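Tannase (Fusobacterium nucleatum subsp. nucleatum ATCC 25586, PDB 6YQ4) acts on gallotannins as a tannase, probably hydrolysing their ester bonds with an alpha/beta-hydrolase fold, and binds a magnesium ion. Local coordinates at residues Gly126-Lys131 and Lys373-His378; Leu279-Asp284 and Leu459-Lys464. All blocks are in the same frame, centred on the assembly; numbering follows the deposited sequence.

How the contacts relate
Both contacts lie near the surface. Each ties the long insertion between strands 202-206 and 435-439 to the alpha/beta-hydrolase body, but at different elements. In contact 1 two loops meet: 126-131 precedes helix 134-148 of the body, and 373-378 belongs to the insertion. In contact 2 the insertion supplies 279-284, just after helix 259-279, and the body supplies the end of helix 450-461. The contacts' nearest atoms are about 19 Å apart. Contact 1 joins a salt bridge of a buried lysine to packing of a tyrosine ring against an aspartate. Contact 2 rests on a neutral amide that bonds to backbone, while its charged pair stays beyond salt-bridge distance.

Contact 1. Residues Gly126-Lys131 and Lys373-His378; sequences GNYIGK and KSDSKH
The Tyr128 ring meets Ser374 and Asp375 obliquely, with Lys373 N near its plane at the edge. On one face lies Lys131 CE of its own loop, 3.8 Å above the plane and offset toward the rim. The Asp375 carboxylate is turned only 29° from the ring. This is a junction of two loops in an alpha/beta-hydrolase fold. Loop 126-131 follows strand 110-114 of the central sheet. Loop 373-378 belongs to the long insertion between strands 202-206 and 435-439, where many relatives carry a lid.

Asp375 has CG anti to its backbone N (chi1 -166°). This puts CG near Tyr128, 3.4 Å from Tyr128 OH. Asp375 OD1 lies 3.2 Å from Tyr128 CZ and 3.1 Å from Tyr128 OH. Nearer the CB end of the ring, Tyr128 CD2 is 3.7 Å from Ser374 O. The Lys131 chain bends at chi2 and crosses the Asp375 side chain at about a right angle. Its ammonium then grips one residue twice. Lys131 NZ donates to Asp375 O at 2.6 Å and forms a salt bridge with Asp375 OD1.

Lys131 is buried, and Asn367 O also accepts a hydrogen bond from its NZ. The carboxylate has a second cationic partner, because Asp375 OD2 forms a salt bridge with Arg236. Two positive groups on one carboxylate would be expected to favour its charged form. Backbone bonding between Tyr128 and Lys372 joins the loops as well. In the salt bridge, Lys131 NZ sits 3.3 Å from Asp375 OD1 and approaches it from 56° above the carboxylate plane.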
# COMPACT_ATOMS: atom_id res chain seq x y z
N GLY A 126 13.52 25.24 -3.16
CA GLY A 126 13.50 24.56 -1.88
C GLY A 126 12.13 24.28 -1.32
O GLY A 126 12.03 23.63 -0.26
N ASN A 127 11.07 24.73 -1.98
CA ASN A 127 9.71 24.38 -1.58
C ASN A 127 9.42 22.91 -1.84
O ASN A 127 9.81 22.35 -2.87
CB ASN A 127 8.69 25.23 -2.33
CG ASN A 127 8.86 26.69 -2.07
OD1 ASN A 127 8.71 27.15 -0.94
ND2 ASN A 127 9.18 27.45 -3.11
N TYR A 128 8.69 22.30 -0.91
CA TYR A 128 8.31 20.90 -1.02
C TYR A 128 7.20 20.71 -2.06
O TYR A 128 6.18 21.39 -2.03
CB TYR A 128 7.85 20.39 0.34
CG TYR A 128 8.95 20.42 1.38
CD1 TYR A 128 10.12 19.67 1.20
CD2 TYR A 128 8.84 21.21 2.52
CE1 TYR A 128 11.15 19.70 2.15
CE2 TYR A 128 9.85 21.25 3.48
CZ TYR A 128 11.01 20.49 3.28
OH TYR A 128 12.01 20.49 4.21
N ILE A 129 7.42 19.75 -2.96
CA ILE A 129 6.53 19.48 -4.08
C ILE A 129 6.01 18.05 -4.09
O ILE A 129 5.34 17.65 -5.05
CB ILE A 129 7.24 19.79 -5.42
CG1 ILE A 129 8.48 18.91 -5.55
CG2 ILE A 129 7.60 21.25 -5.50
CD1 ILE A 129 9.12 18.94 -6.90
N GLY A 130 6.31 17.27 -3.06
CA GLY A 130 5.88 15.88 -3.05
C GLY A 130 5.25 15.46 -1.74
O GLY A 130 5.20 14.27 -1.41
N LYS A 131 4.78 16.44 -0.97
CA LYS A 131 3.94 16.14 0.16
C LYS A 131 2.55 15.77 -0.32
O LYS A 131 2.16 16.05 -1.46
CB LYS A 131 3.87 17.32 1.12
CG LYS A 131 5.21 17.93 1.49
CD LYS A 131 6.07 16.91 2.20
CE LYS A 131 7.01 17.61 3.16
NZ LYS A 131 7.71 16.64 4.02
N LYS A 373 5.77 24.49 2.67
CA LYS A 373 6.66 25.22 3.55
C LYS A 373 6.87 24.56 4.90
O LYS A 373 7.50 25.14 5.79
CB LYS A 373 6.15 26.64 3.75
CG LYS A 373 7.35 27.50 4.13
CD LYS A 373 6.95 28.91 3.91
CE LYS A 373 6.80 29.71 5.18
NZ LYS A 373 5.72 30.57 4.71
N SER A 374 6.36 23.36 5.09
CA SER A 374 6.46 22.69 6.38
C SER A 374 6.92 21.28 6.09
O SER A 374 6.33 20.62 5.23
CB SER A 374 5.11 22.67 7.12
OG SER A 374 4.82 23.90 7.75
N ASP A 375 7.95 20.81 6.79
CA ASP A 375 8.49 19.49 6.48
C ASP A 375 7.66 18.36 7.09
O ASP A 375 7.62 17.26 6.52
CB ASP A 375 9.94 19.40 6.94
CG ASP A 375 10.66 18.20 6.35
OD1 ASP A 375 10.50 17.96 5.15
OD2 ASP A 375 11.37 17.49 7.10
N SER A 376 7.01 18.58 8.24
CA SER A 376 6.14 17.57 8.82
C SER A 376 4.99 18.25 9.55
O SER A 376 5.04 19.44 9.84
CB SER A 376 6.85 16.65 9.81
OG SER A 376 7.47 17.41 10.83
N LYS A 377 3.95 17.46 9.83
CA LYS A 377 2.79 17.93 10.57
C LYS A 377 2.20 16.75 11.32
O LYS A 377 2.57 15.59 11.10
CB LYS A 377 1.71 18.55 9.67
CG LYS A 377 2.15 19.77 8.86
CD LYS A 377 0.97 20.64 8.49
CE LYS A 377 1.26 21.55 7.31
NZ LYS A 377 0.07 22.38 6.92
N HIS A 378 1.29 17.06 12.24
CA HIS A 378 0.43 16.05 12.83
C HIS A 378 -0.74 15.75 11.91
O HIS A 378 -1.04 16.50 10.98
CB HIS A 378 -0.09 16.50 14.19
CG HIS A 378 1.00 16.77 15.17
ND1 HIS A 378 1.86 15.79 15.60
CD2 HIS A 378 1.42 17.92 15.74
CE1 HIS A 378 2.75 16.32 16.42
NE2 HIS A 378 2.51 17.61 16.53

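Contact 2. Residues Leu279-Asp284 and Leu459-Lys464; sequences LKLTDD and LKNSGK
Asn461 has CG anti to its carbonyl carbon (chi1 -72°), which sends CG toward segment 279-284; the amide at its end meets the backbone of Thr282. Thr282 places OG1 between its backbone N and carbonyl carbon (chi1 58°), and OG1 lies above the plane of that amide, offset from CG. The contact sits where helix 450-461 of the alpha/beta-hydrolase body ends in a Schellman motif. Gly463 is its C-prime residue; Lys464 N bonds to Leu459 O, and Gly463 N to Lys460 O. The partner segment 279-284 leaves helix 259-279 of the insertion.

The amide bonds to both polar backbone atoms of one residue. Thr282 N donates to Asn461 OD1 at 2.9 Å. Asn461 ND2 donates to Thr282 O at 2.8 Å, and that acceptor lies in the amide plane. Both bonds are nearly straight, at 167° or more. Thr282 OG1, above the plane, is 3.1 Å from Asn461 ND2 at a poor hydrogen-bond angle.

Leu281 crosses Asn461 at about a right angle, with CD2 3.7 Å from Asn461 OD1. Its side chain also packs on Ile454 and Leu457 of the same helix. Lys460 NZ is 4.4 Å from Asp284 OD1, beyond a salt bridge. The two hydrogen bonds, one accepted and one donated, fix which end of the Asn461 amide is oxygen, and they need no charge. The looser charged pair probably adds only a weak attraction.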
# COMPACT_ATOMS: atom_id res chain seq x y z
N LEU A 279 -17.48 2.31 12.48
CA LEU A 279 -17.48 1.85 11.10
C LEU A 279 -18.63 0.89 10.81
O LEU A 279 -19.05 0.80 9.65
CB LEU A 279 -16.13 1.18 10.79
CG LEU A 279 -14.81 1.90 11.13
CD1 LEU A 279 -13.56 1.00 10.99
CD2 LEU A 279 -14.67 3.12 10.27
N LYS A 280 -19.17 0.21 11.83
CA LYS A 280 -20.27 -0.75 11.66
C LYS A 280 -19.93 -1.79 10.60
O LYS A 280 -20.64 -1.99 9.62
CB LYS A 280 -21.58 -0.02 11.34
CG LYS A 280 -21.85 1.08 12.33
CD LYS A 280 -23.27 1.57 12.30
CE LYS A 280 -23.45 2.71 13.29
NZ LYS A 280 -22.92 2.36 14.64
N LEU A 281 -18.78 -2.43 10.82
CA LEU A 281 -18.30 -3.50 9.97
C LEU A 281 -18.98 -4.81 10.36
O LEU A 281 -19.14 -5.12 11.55
CB LEU A 281 -16.78 -3.62 10.10
CG LEU A 281 -15.95 -2.42 9.60
CD1 LEU A 281 -14.52 -2.75 9.66
CD2 LEU A 281 -16.33 -2.05 8.18
N THR A 282 -19.40 -5.57 9.36
CA THR A 282 -20.00 -6.88 9.57
C THR A 282 -19.14 -7.94 8.90
O THR A 282 -18.54 -7.70 7.85
CB THR A 282 -21.40 -6.94 8.99
OG1 THR A 282 -21.32 -6.63 7.60
CG2 THR A 282 -22.34 -5.95 9.68
N ASP A 283 -19.08 -9.11 9.52
CA ASP A 283 -18.38 -10.21 8.88
C ASP A 283 -19.24 -10.86 7.79
O ASP A 283 -20.25 -10.30 7.37
CB ASP A 283 -17.95 -11.25 9.92
CG ASP A 283 -19.14 -11.94 10.59
OD1 ASP A 283 -20.30 -11.76 10.14
OD2 ASP A 283 -18.90 -12.67 11.58
N ASP A 284 -18.84 -12.06 7.36
CA ASP A 284 -19.54 -12.78 6.30
C ASP A 284 -20.99 -13.06 6.64
O ASP A 284 -21.84 -13.17 5.74
CB ASP A 284 -18.84 -14.11 6.06
CG ASP A 284 -18.15 -14.14 4.77
OD1 ASP A 284 -18.20 -13.11 4.07
OD2 ASP A 284 -17.57 -15.20 4.45
N LEU A 459 -14.51 -3.19 2.13
CA LEU A 459 -14.76 -3.50 0.72
C LEU A 459 -15.78 -4.64 0.57
O LEU A 459 -16.65 -4.59 -0.31
CB LEU A 459 -13.45 -3.87 0.04
CG LEU A 459 -12.39 -2.79 -0.08
CD1 LEU A 459 -10.99 -3.41 -0.17
CD2 LEU A 459 -12.67 -1.94 -1.30
N LYS A 460 -15.68 -5.68 1.39
CA LYS A 460 -16.68 -6.74 1.35
C LYS A 460 -18.07 -6.22 1.68
O LYS A 460 -19.06 -6.58 1.02
CB LYS A 460 -16.29 -7.85 2.32
CG LYS A 460 -15.00 -8.55 1.97
CD LYS A 460 -14.70 -9.64 2.96
CE LYS A 460 -15.42 -10.93 2.62
NZ LYS A 460 -14.39 -11.93 2.23
N ASN A 461 -18.16 -5.36 2.70
CA ASN A 461 -19.47 -4.86 3.12
C ASN A 461 -20.10 -4.01 2.03
O ASN A 461 -21.33 -3.82 2.04
CB ASN A 461 -19.34 -4.07 4.42
CG ASN A 461 -19.05 -4.96 5.64
OD1 ASN A 461 -18.79 -4.46 6.72
ND2 ASN A 461 -19.14 -6.28 5.46
N SER A 462 -19.29 -3.50 1.10
CA SER A 462 -19.71 -2.68 -0.02
C SER A 462 -19.86 -3.47 -1.31
O SER A 462 -20.06 -2.86 -2.37
CB SER A 462 -18.74 -1.52 -0.25
OG SER A 462 -18.36 -0.89 0.97
N GLY A 463 -19.79 -4.79 -1.27
CA GLY A 463 -20.15 -5.57 -2.43
C GLY A 463 -19.03 -5.84 -3.42
O GLY A 463 -19.31 -6.27 -4.54
N LYS A 464 -17.78 -5.63 -3.03
CA LYS A 464 -16.64 -5.86 -3.90
C LYS A 464 -16.05 -7.23 -3.62
O LYS A 464 -16.20 -7.77 -2.53
CB LYS A 464 -15.57 -4.77 -3.73
CG LYS A 464 -16.12 -3.34 -3.58
CD LYS A 464 -16.84 -2.89 -4.84
CE LYS A 464 -17.98 -1.92 -4.49
NZ LYS A 464 -18.96 -1.59 -5.62